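Local coordinates for glycosyltransferase (Streptomyces viridochromogenes, PDB 2IUY), which probably transfers a sugar from a nucleotide donor, with retention of anomeric configuration, during assembly of the antibiotic avilamycin A, at residues G30-V35 and S110-T115; Y125-Q130 and L276-P281; R131-G136 and I249-G254; G137-V142 and Y332-A337. All coordinates share one frame; numbering follows the deposited sequence.

Contact 1 of 4, residues G30-V35 and S110-T115; sequences GGIQWV and SHHFTT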
# COMPACT_ATOMS: atom_id res chain seq x y z
N GLY A 30 -3.56 -5.02 6.20
CA GLY A 30 -2.13 -5.09 5.96
C GLY A 30 -1.79 -4.61 4.57
O GLY A 30 -1.89 -5.37 3.59
N GLY A 31 -1.37 -3.35 4.51
CA GLY A 31 -0.91 -2.71 3.29
C GLY A 31 0.24 -3.36 2.57
O GLY A 31 0.12 -3.59 1.40
N ILE A 32 1.36 -3.65 3.24
CA ILE A 32 2.52 -4.30 2.57
C ILE A 32 2.20 -5.62 1.87
O ILE A 32 2.74 -5.94 0.79
CB ILE A 32 3.75 -4.50 3.52
CG1 ILE A 32 4.34 -3.14 3.93
CG2 ILE A 32 4.84 -5.42 2.86
CD1 ILE A 32 5.39 -3.22 5.12
N GLN A 33 1.32 -6.39 2.51
CA GLN A 33 0.92 -7.72 2.07
C GLN A 33 0.10 -7.62 0.79
O GLN A 33 0.24 -8.46 -0.09
CB GLN A 33 0.14 -8.42 3.18
CG GLN A 33 0.96 -8.68 4.43
CD GLN A 33 0.76 -7.61 5.54
OE1 GLN A 33 0.36 -6.46 5.28
NE2 GLN A 33 1.05 -7.99 6.76
N TRP A 34 -0.73 -6.60 0.68
CA TRP A 34 -1.42 -6.27 -0.56
C TRP A 34 -0.41 -5.86 -1.65
O TRP A 34 -0.50 -6.30 -2.78
CB TRP A 34 -2.51 -5.17 -0.34
CG TRP A 34 -3.81 -5.83 0.10
CD1 TRP A 34 -4.42 -5.73 1.32
CD2 TRP A 34 -4.60 -6.74 -0.68
NE1 TRP A 34 -5.55 -6.55 1.35
CE2 TRP A 34 -5.68 -7.16 0.13
CE3 TRP A 34 -4.51 -7.21 -2.00
CZ2 TRP A 34 -6.67 -8.02 -0.35
CZ3 TRP A 34 -5.48 -8.09 -2.46
CH2 TRP A 34 -6.53 -8.49 -1.63
N VAL A 35 0.57 -5.04 -1.29
CA VAL A 35 1.60 -4.65 -2.29
C VAL A 35 2.24 -5.89 -2.89
O VAL A 35 2.38 -5.99 -4.10
CB VAL A 35 2.67 -3.71 -1.70
CG1 VAL A 35 3.77 -3.39 -2.75
CG2 VAL A 35 2.00 -2.40 -1.18
N SER A 110 11.97 -3.03 -1.70
CA SER A 110 10.97 -1.95 -1.80
C SER A 110 10.78 -1.43 -0.37
O SER A 110 10.33 -2.16 0.51
CB SER A 110 9.61 -2.43 -2.32
OG SER A 110 9.63 -2.85 -3.66
N HIS A 111 11.12 -0.18 -0.16
CA HIS A 111 10.87 0.50 1.10
C HIS A 111 9.44 0.98 1.29
O HIS A 111 8.95 1.81 0.53
CB HIS A 111 11.85 1.66 1.29
CG HIS A 111 12.07 1.99 2.73
ND1 HIS A 111 12.32 1.01 3.67
CD2 HIS A 111 11.99 3.16 3.41
CE1 HIS A 111 12.42 1.57 4.86
NE2 HIS A 111 12.22 2.87 4.73
N HIS A 112 8.80 0.45 2.33
CA HIS A 112 7.42 0.80 2.64
C HIS A 112 7.27 1.64 3.92
O HIS A 112 6.17 1.68 4.52
CB HIS A 112 6.60 -0.49 2.73
CG HIS A 112 6.67 -1.32 1.47
ND1 HIS A 112 6.28 -0.82 0.24
CD2 HIS A 112 7.04 -2.60 1.25
CE1 HIS A 112 6.45 -1.75 -0.68
NE2 HIS A 112 6.89 -2.85 -0.09
N PHE A 113 8.35 2.29 4.35
CA PHE A 113 8.31 2.97 5.67
C PHE A 113 8.73 4.45 5.60
O PHE A 113 9.46 4.84 4.71
CB PHE A 113 9.13 2.18 6.72
CG PHE A 113 8.58 0.84 7.00
CD1 PHE A 113 7.53 0.68 7.88
CD2 PHE A 113 9.09 -0.28 6.35
CE1 PHE A 113 6.97 -0.59 8.11
CE2 PHE A 113 8.57 -1.54 6.60
CZ PHE A 113 7.51 -1.70 7.47
N THR A 114 8.22 5.27 6.54
CA THR A 114 8.61 6.67 6.67
C THR A 114 10.05 6.82 7.21
O THR A 114 10.70 7.86 7.08
CB THR A 114 7.63 7.40 7.58
OG1 THR A 114 7.77 8.79 7.42
CG2 THR A 114 7.86 7.04 9.06
N THR A 115 10.54 5.74 7.81
CA THR A 115 11.85 5.69 8.47
C THR A 115 12.96 5.38 7.45
O THR A 115 12.70 4.89 6.35
CB THR A 115 11.83 4.62 9.60
OG1 THR A 115 11.32 3.39 9.10
CG2 THR A 115 10.93 5.06 10.78

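Contact 2 of 4, residues Y125-Q130 and L276-P281; sequences YSSRAQ and LAEIVP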
# COMPACT_ATOMS: atom_id res chain seq x y z
N TYR A 125 12.05 3.25 -3.78
CA TYR A 125 11.09 3.99 -2.98
C TYR A 125 9.78 4.11 -3.73
O TYR A 125 9.78 4.16 -4.96
CB TYR A 125 11.68 5.37 -2.61
CG TYR A 125 12.98 5.20 -1.83
CD1 TYR A 125 12.98 5.15 -0.44
CD2 TYR A 125 14.21 5.07 -2.49
CE1 TYR A 125 14.16 4.98 0.29
CE2 TYR A 125 15.41 4.86 -1.76
CZ TYR A 125 15.37 4.83 -0.39
OH TYR A 125 16.55 4.65 0.35
N SER A 126 8.64 4.13 -3.02
CA SER A 126 7.36 4.21 -3.75
C SER A 126 7.03 5.64 -4.19
O SER A 126 6.13 5.85 -5.03
CB SER A 126 6.18 3.57 -3.00
OG SER A 126 6.30 3.75 -1.61
N SER A 127 7.74 6.63 -3.65
CA SER A 127 7.53 8.01 -4.07
C SER A 127 8.81 8.84 -3.98
O SER A 127 9.73 8.50 -3.27
CB SER A 127 6.38 8.65 -3.27
OG SER A 127 6.72 8.84 -1.90
N ARG A 128 8.87 9.93 -4.75
CA ARG A 128 9.94 10.94 -4.58
C ARG A 128 10.00 11.54 -3.16
O ARG A 128 11.07 11.74 -2.65
CB ARG A 128 9.77 12.11 -5.57
CG ARG A 128 10.06 11.75 -7.04
CD ARG A 128 9.90 13.02 -7.98
NE ARG A 128 8.53 13.22 -8.49
CZ ARG A 128 7.67 14.17 -8.10
NH1 ARG A 128 7.98 15.06 -7.14
NH2 ARG A 128 6.46 14.24 -8.67
N ALA A 129 8.84 11.87 -2.56
CA ALA A 129 8.80 12.45 -1.20
C ALA A 129 9.40 11.48 -0.21
O ALA A 129 10.25 11.85 0.57
CB ALA A 129 7.38 12.79 -0.80
N GLN A 130 9.04 10.20 -0.30
CA GLN A 130 9.66 9.19 0.57
C GLN A 130 11.16 9.07 0.30
O GLN A 130 11.96 9.11 1.24
CB GLN A 130 9.00 7.84 0.35
CG GLN A 130 9.41 6.78 1.33
CD GLN A 130 9.31 5.40 0.75
OE1 GLN A 130 9.22 5.25 -0.46
NE2 GLN A 130 9.32 4.38 1.61
N LEU A 276 1.23 11.34 -1.22
CA LEU A 276 -0.09 11.80 -1.65
C LEU A 276 -0.08 12.97 -2.64
O LEU A 276 -0.88 13.01 -3.59
CB LEU A 276 -0.98 12.10 -0.44
CG LEU A 276 -1.15 10.85 0.45
CD1 LEU A 276 -1.89 11.27 1.73
CD2 LEU A 276 -1.93 9.72 -0.27
N ALA A 277 0.81 13.92 -2.43
CA ALA A 277 1.01 15.03 -3.39
C ALA A 277 1.23 14.53 -4.84
O ALA A 277 0.86 15.20 -5.81
CB ALA A 277 2.18 15.93 -2.91
N GLU A 278 1.82 13.35 -4.98
CA GLU A 278 2.27 12.79 -6.27
C GLU A 278 1.19 11.99 -6.98
O GLU A 278 1.10 12.00 -8.22
CB GLU A 278 3.53 11.92 -6.07
CG GLU A 278 4.84 12.74 -5.77
CD GLU A 278 5.97 11.87 -5.20
OE1 GLU A 278 6.34 10.86 -5.83
OE2 GLU A 278 6.47 12.16 -4.10
N ILE A 279 0.36 11.30 -6.18
CA ILE A 279 -0.58 10.33 -6.74
C ILE A 279 -2.03 10.72 -6.68
O ILE A 279 -2.79 10.34 -7.56
CB ILE A 279 -0.37 8.88 -6.16
CG1 ILE A 279 -0.50 8.83 -4.61
CG2 ILE A 279 1.00 8.38 -6.54
CD1 ILE A 279 -0.43 7.33 -4.10
N VAL A 280 -2.42 11.45 -5.64
CA VAL A 280 -3.82 11.88 -5.47
C VAL A 280 -4.37 12.72 -6.62
O VAL A 280 -5.47 12.44 -7.10
CB VAL A 280 -4.09 12.53 -4.10
CG1 VAL A 280 -5.54 13.08 -4.00
CG2 VAL A 280 -3.81 11.46 -2.97
N PRO A 281 -3.57 13.70 -7.13
CA PRO A 281 -4.10 14.55 -8.21
C PRO A 281 -4.42 13.74 -9.48
O PRO A 281 -5.28 14.13 -10.27
CB PRO A 281 -2.97 15.55 -8.48
CG PRO A 281 -2.17 15.57 -7.18
CD PRO A 281 -2.20 14.11 -6.77

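Contact 3 of 4, residues R131-G136 and I249-G254; sequences RAHCGG and IWCEPG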
# COMPACT_ATOMS: atom_id res chain seq x y z
N ARG A 131 11.56 8.89 -0.95
CA ARG A 131 12.99 8.79 -1.27
C ARG A 131 13.81 9.94 -0.63
O ARG A 131 14.85 9.71 -0.00
CB ARG A 131 13.24 8.74 -2.79
CG ARG A 131 14.78 8.64 -3.12
CD ARG A 131 15.07 8.54 -4.60
NE ARG A 131 14.57 9.75 -5.26
CZ ARG A 131 14.64 9.97 -6.56
NH1 ARG A 131 15.17 9.06 -7.40
NH2 ARG A 131 14.14 11.12 -7.04
N ALA A 132 13.35 11.17 -0.81
CA ALA A 132 13.97 12.38 -0.22
C ALA A 132 14.05 12.32 1.35
O ALA A 132 15.11 12.56 1.95
CB ALA A 132 13.12 13.60 -0.66
N HIS A 133 12.91 12.00 1.96
CA HIS A 133 12.71 11.90 3.36
C HIS A 133 13.60 10.81 3.98
O HIS A 133 14.12 10.95 5.12
CB HIS A 133 11.21 11.59 3.57
CG HIS A 133 10.79 11.55 5.00
ND1 HIS A 133 10.65 12.69 5.77
CD2 HIS A 133 10.48 10.51 5.81
CE1 HIS A 133 10.29 12.35 6.99
NE2 HIS A 133 10.18 11.03 7.04
N CYS A 134 13.78 9.71 3.24
CA CYS A 134 14.56 8.58 3.74
C CYS A 134 16.04 8.71 3.45
O CYS A 134 16.81 7.80 3.79
CB CYS A 134 14.03 7.26 3.15
SG CYS A 134 12.33 6.91 3.71
N GLY A 135 16.45 9.81 2.81
CA GLY A 135 17.87 9.97 2.45
C GLY A 135 18.34 9.16 1.25
O GLY A 135 19.54 8.97 1.08
N GLY A 136 17.41 8.71 0.39
CA GLY A 136 17.78 7.95 -0.83
C GLY A 136 18.41 8.86 -1.86
O GLY A 136 18.02 10.01 -2.00
N ILE A 249 8.88 13.73 11.23
CA ILE A 249 7.54 13.98 10.70
C ILE A 249 7.11 12.81 9.85
O ILE A 249 7.89 12.28 9.05
CB ILE A 249 7.45 15.28 9.89
CG1 ILE A 249 7.87 16.49 10.73
CG2 ILE A 249 5.99 15.57 9.54
CD1 ILE A 249 6.91 16.78 11.94
N TRP A 250 5.86 12.39 10.05
CA TRP A 250 5.23 11.38 9.20
C TRP A 250 5.25 11.82 7.70
O TRP A 250 4.91 12.95 7.35
CB TRP A 250 3.80 11.03 9.68
CG TRP A 250 3.17 9.95 8.78
CD1 TRP A 250 2.32 10.14 7.72
CD2 TRP A 250 3.41 8.54 8.84
NE1 TRP A 250 1.99 8.95 7.16
CE2 TRP A 250 2.66 7.95 7.81
CE3 TRP A 250 4.14 7.72 9.70
CZ2 TRP A 250 2.63 6.55 7.59
CZ3 TRP A 250 4.12 6.33 9.49
CH2 TRP A 250 3.36 5.76 8.45
N CYS A 251 5.64 10.89 6.84
CA CYS A 251 5.67 11.13 5.40
C CYS A 251 5.12 9.86 4.73
O CYS A 251 5.79 8.83 4.72
CB CYS A 251 7.12 11.38 4.97
SG CYS A 251 7.44 11.59 3.18
N GLU A 252 3.88 9.93 4.22
CA GLU A 252 3.18 8.70 3.72
C GLU A 252 4.07 8.09 2.63
O GLU A 252 4.38 8.77 1.68
CB GLU A 252 1.77 9.04 3.20
CG GLU A 252 0.87 7.80 2.90
CD GLU A 252 0.60 7.00 4.14
OE1 GLU A 252 0.22 7.59 5.17
OE2 GLU A 252 0.79 5.78 4.12
N PRO A 253 4.60 6.86 2.83
CA PRO A 253 5.47 6.30 1.77
C PRO A 253 4.88 6.07 0.37
O PRO A 253 5.50 6.52 -0.64
CB PRO A 253 6.00 4.98 2.37
CG PRO A 253 5.71 5.06 3.83
CD PRO A 253 4.59 6.04 4.05
N GLY A 254 3.70 5.42 0.32
CA GLY A 254 3.10 5.00 -0.92
C GLY A 254 1.58 4.92 -0.99
O GLY A 254 1.01 4.97 -2.11
O HOH W 1 9.43 10.04 9.53

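Contact 4 of 4, residues G137-V142 and Y332-A337; sequences GDDAPV and YRRLLA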
# COMPACT_ATOMS: atom_id res chain seq x y z
N GLY A 137 19.43 8.35 -2.56
CA GLY A 137 20.15 9.15 -3.58
C GLY A 137 19.35 9.30 -4.86
O GLY A 137 18.32 8.61 -5.04
N ASP A 138 19.80 10.19 -5.74
CA ASP A 138 19.06 10.46 -6.97
C ASP A 138 19.03 9.30 -7.95
O ASP A 138 18.16 9.25 -8.82
CB ASP A 138 19.59 11.69 -7.69
CG ASP A 138 19.18 12.99 -7.03
OD1 ASP A 138 18.43 12.99 -6.03
OD2 ASP A 138 19.60 14.02 -7.53
N ASP A 139 19.98 8.38 -7.81
CA ASP A 139 20.02 7.19 -8.64
C ASP A 139 19.19 5.99 -8.08
O ASP A 139 19.12 4.93 -8.73
CB ASP A 139 21.48 6.79 -8.96
CG ASP A 139 21.65 6.35 -10.42
OD1 ASP A 139 20.81 6.80 -11.22
OD2 ASP A 139 22.55 5.56 -10.76
N ALA A 140 18.57 6.16 -6.89
CA ALA A 140 17.58 5.16 -6.39
C ALA A 140 16.23 5.25 -7.13
O ALA A 140 15.64 6.31 -7.22
CB ALA A 140 17.37 5.28 -4.86
N PRO A 141 15.76 4.12 -7.66
CA PRO A 141 14.51 4.14 -8.41
C PRO A 141 13.31 4.46 -7.52
O PRO A 141 13.28 4.10 -6.34
CB PRO A 141 14.36 2.69 -8.94
CG PRO A 141 15.71 2.07 -8.77
CD PRO A 141 16.36 2.77 -7.62
N VAL A 142 12.37 5.18 -8.12
CA VAL A 142 11.11 5.44 -7.51
C VAL A 142 10.09 4.66 -8.34
O VAL A 142 9.96 4.86 -9.56
CB VAL A 142 10.81 6.95 -7.46
CG1 VAL A 142 9.37 7.17 -7.11
CG2 VAL A 142 11.70 7.63 -6.43
N TYR A 332 15.97 -5.35 -11.33
CA TYR A 332 16.62 -6.64 -11.11
C TYR A 332 17.77 -6.87 -12.09
O TYR A 332 18.84 -7.28 -11.69
CB TYR A 332 15.64 -7.83 -11.27
CG TYR A 332 14.37 -7.84 -10.40
CD1 TYR A 332 14.17 -6.94 -9.33
CD2 TYR A 332 13.36 -8.77 -10.67
CE1 TYR A 332 12.97 -7.02 -8.54
CE2 TYR A 332 12.21 -8.83 -9.92
CZ TYR A 332 12.02 -7.96 -8.86
OH TYR A 332 10.80 -8.08 -8.16
N ARG A 333 17.51 -6.66 -13.38
CA ARG A 333 18.54 -6.81 -14.42
C ARG A 333 19.69 -5.82 -14.28
O ARG A 333 20.85 -6.16 -14.62
CB ARG A 333 17.90 -6.75 -15.83
CG ARG A 333 16.95 -7.94 -16.06
CD ARG A 333 16.76 -8.27 -17.50
NE ARG A 333 15.60 -9.15 -17.72
CZ ARG A 333 15.61 -10.48 -17.64
NH1 ARG A 333 16.73 -11.14 -17.35
NH2 ARG A 333 14.49 -11.14 -17.87
N ARG A 334 19.38 -4.60 -13.82
CA ARG A 334 20.40 -3.59 -13.52
C ARG A 334 21.38 -4.13 -12.48
O ARG A 334 22.59 -4.07 -12.66
CB ARG A 334 19.72 -2.30 -13.02
CG ARG A 334 20.67 -1.25 -12.40
CD ARG A 334 19.88 -0.00 -12.06
NE ARG A 334 20.65 1.16 -11.59
CZ ARG A 334 20.05 2.23 -11.06
NH1 ARG A 334 18.72 2.22 -10.92
NH2 ARG A 334 20.74 3.28 -10.67
N LEU A 335 20.84 -4.70 -11.41
CA LEU A 335 21.63 -5.31 -10.37
C LEU A 335 22.40 -6.56 -10.82
O LEU A 335 23.56 -6.74 -10.46
CB LEU A 335 20.73 -5.61 -9.14
CG LEU A 335 20.19 -4.39 -8.35
CD1 LEU A 335 19.02 -4.81 -7.48
CD2 LEU A 335 21.24 -3.69 -7.48
N LEU A 336 21.73 -7.42 -11.59
CA LEU A 336 22.35 -8.60 -12.12
C LEU A 336 23.56 -8.28 -13.04
O LEU A 336 24.55 -9.02 -13.01
CB LEU A 336 21.31 -9.55 -12.76
CG LEU A 336 20.37 -10.22 -11.73
CD1 LEU A 336 19.13 -10.83 -12.35
CD2 LEU A 336 21.15 -11.26 -10.84
N ALA A 337 23.49 -7.16 -13.79
CA ALA A 337 24.60 -6.71 -14.65
C ALA A 337 25.74 -6.06 -13.89
O ALA A 337 26.72 -5.66 -14.52
CB ALA A 337 24.12 -5.76 -15.75
O HOH W 2 16.88 4.68 -11.16

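Contact 1 of 4, residues G30-V35 and S110-T115
I32 and H112 carry this contact, the one at the start of helix 31-45 and the other in the loop that follows strand 106-111. The isoleucine approaches with its long branch: CG1 lies 3.7 Å from CB of H112, while CG2 lies 3.9 Å from CD2 of the imidazole. Beyond CG1 the branch runs on to CD1, which ends 3.5 Å from CZ of F113, the I32 and F113 side chains crossing at about a right angle. One helical turn along, V35 adds a second apolar contact, its CG1 3.8 Å from CE1 of H112. That methyl stands anti to the backbone N (chi1 177°), and the valine and histidine side chains come from opposite directions; aliphatic carbons of I32 and V35 touch the ring atoms CD2 and CE1.

One polar bond from outside orients the imidazole: NE2 of H112 is hydrogen-bonded to ND1 of H91, whose ring lies nearly parallel to it. Within the segment, the carbonyl O of S110 lies 3.3 Å above one face, offset toward the rim. Behind this, NE2 of H111 donates 2.6 Å to the carbonyl O of T115, tying the loop to itself.

G30, the N-cap of the helix, binds UDP, and V35 lies close to T256, another UDP-binding residue. Apolar carbons therefore join helix to loop beside the nucleotide site, whereas NE2 of H112 is engaged by H91.

Contact 2 of 4, residues Y125-Q130 and L276-P281
E278 meets the N-terminus of helix 128-133 with its carboxylate, a side chain from one Rossmann-like domain of the GT-B fold gripping the first turn of a helix that follows the last strand of the other domain's sheet. It leaves helix 276-279 with CB directed toward that turn. CG, anti to the carbonyl carbon, lies over one face of the R128 guanidinium, 3.6 Å from NH2. The chain continues extended past CG, which brings CD close to N of R128 and CB of S127. At the tip the two oxygens divide the amides between them. OE1 takes the N-H of R128 at 2.9 Å and also touches CB of S127, whereas OE2 accepts from A129 N at 2.8 Å and packs against CB of the same alanine. Both amides arrive on the syn side, about 15° out of the carboxylate plane, and the A129 bond is the straighter, at 158°.

Two consecutive amides at a helix start thus hold the carboxylate by both oxygens and limit its rotation. The positive end of the helix dipole would be expected to favour the charged form. The R128 guanidinium adds charge without a direct bond: its chain bends at chi3 and lays the group over the glutamate, the two planes 23° apart.

The same turn has its own cap. S127, the N-cap residue, receives Q130 N on OG, which is also hydrogen-bonded to the carbonyl O of P253. Just ahead of it, S126 N donates to OE1 of Q130 at 2.9 Å.

Contact 3 of 4, residues R131-G136 and I249-G254
The imidazole of H133 has CB of C251 over the centre of one face, 3.6 Å from the ring centroid and only 9° off the normal, a well-formed CH-pi contact. The sulfur follows at an oblique angle, SG lying 4.2 Å from the same centroid and approaching the ring on the CB and CG side. At the edge, in the ring plane, a water sits 2.8 Å from NE2 of H133. This water donates to the carbonyl O of I249, also at 2.8 Å, and so bridges helix and loop. The same carbonyl lies 3.2 Å from CE1 of H133, at an oblique approach to the ring.

With CG anti to the backbone N (chi1 -176°), H133 extends from the last turn of helix 128-133 across to the loop. Just past it the helix closes in a Schellman motif: G135 takes positive phi, and G136 N donates to the carbonyl O of R131.

A second flat group marks the other side of the loop. W250 NE1 donates 3.0 Å to OE1 of E252, in the plane of the indole but from above the plane of the carboxylate. The other oxygen of E252 forms a salt bridge with K175, a UDP-binding residue whose side chain is about 11 Å from that of C251.

Loop 249-254 leads into helix 256-263, which holds the UDP-binding residues T256, V257 and E260. The arrangement is an interdomain contact near, but not in, the nucleotide site of a GT-B glycosyltransferase.

Contact 4 of 4, residues G137-V142 and Y332-A337
R334 is extended from CG to NE, with CG anti to the backbone N (chi1 169°), and this straight reach carries its guanidinium from helix 321-336 to the loop at D139 and P141. D139, for its part, has chi1 at -138°, away from the staggered positions, and this brings its carboxylate close to the arginine. OD2 of D139 then forms a salt bridge with NH2 of R334 at 2.9 Å, the oxygen lying at the guanidinium edge, close to its plane. The carboxylate itself is steeply turned, 66° from that plane, and the pairing rests on a single nitrogen instead of a two-pronged match. The same NH2 donates to the carbonyl O of D139 at 3.0 Å, with that oxygen tilted somewhat out of the guanidinium plane. One nitrogen is thus shared between the side chain and the backbone of a single residue.

D139 belongs to a type I beta turn from G137 to A140, closed by A140 N on the carbonyl O of G137. The turn lies in the stretch that leaves the first Rossmann-like domain of this GT-B fold, while helix 321-336 packs back on the sheet of that domain, where Y332 and L335 touch strand 106-111.

On the other nitrogen, NH1 of R334 is hydrogen-bonded to Q331, one turn earlier in the helix. It also donates to a water at 3.1 Å, which reaches the carbonyl O of D139 by a weak bond. CG of P141 packs 3.7 Å from NH1, and W341 touches both the proline and the arginine.

Contacts 2 and 3 share helix 128-133, with centres 9 Å apart, and contact 3 is nested inside the chain loop that contact 2 closes. Both join that helix to elements of the C-terminal domain, reaching 276-281 and 249-254. Contact 1 comes first in sequence and lies within the N-terminal domain, about 14 Å from contact 2 and 12 Å from contact 3 between centres. Q130 bonds back to the carbonyls of H111 and F113, and T114 to C251. Contact 4, about 18 to 19 Å from the others, is a surface contact whose segments alternate along the chain with those of contacts 2 and 3. Contacts 2 and 3 thus join the two domains, contact 1 lies beside the UDP site, and contact 4 ties the C-terminal helix to a loop of the N-terminal domain.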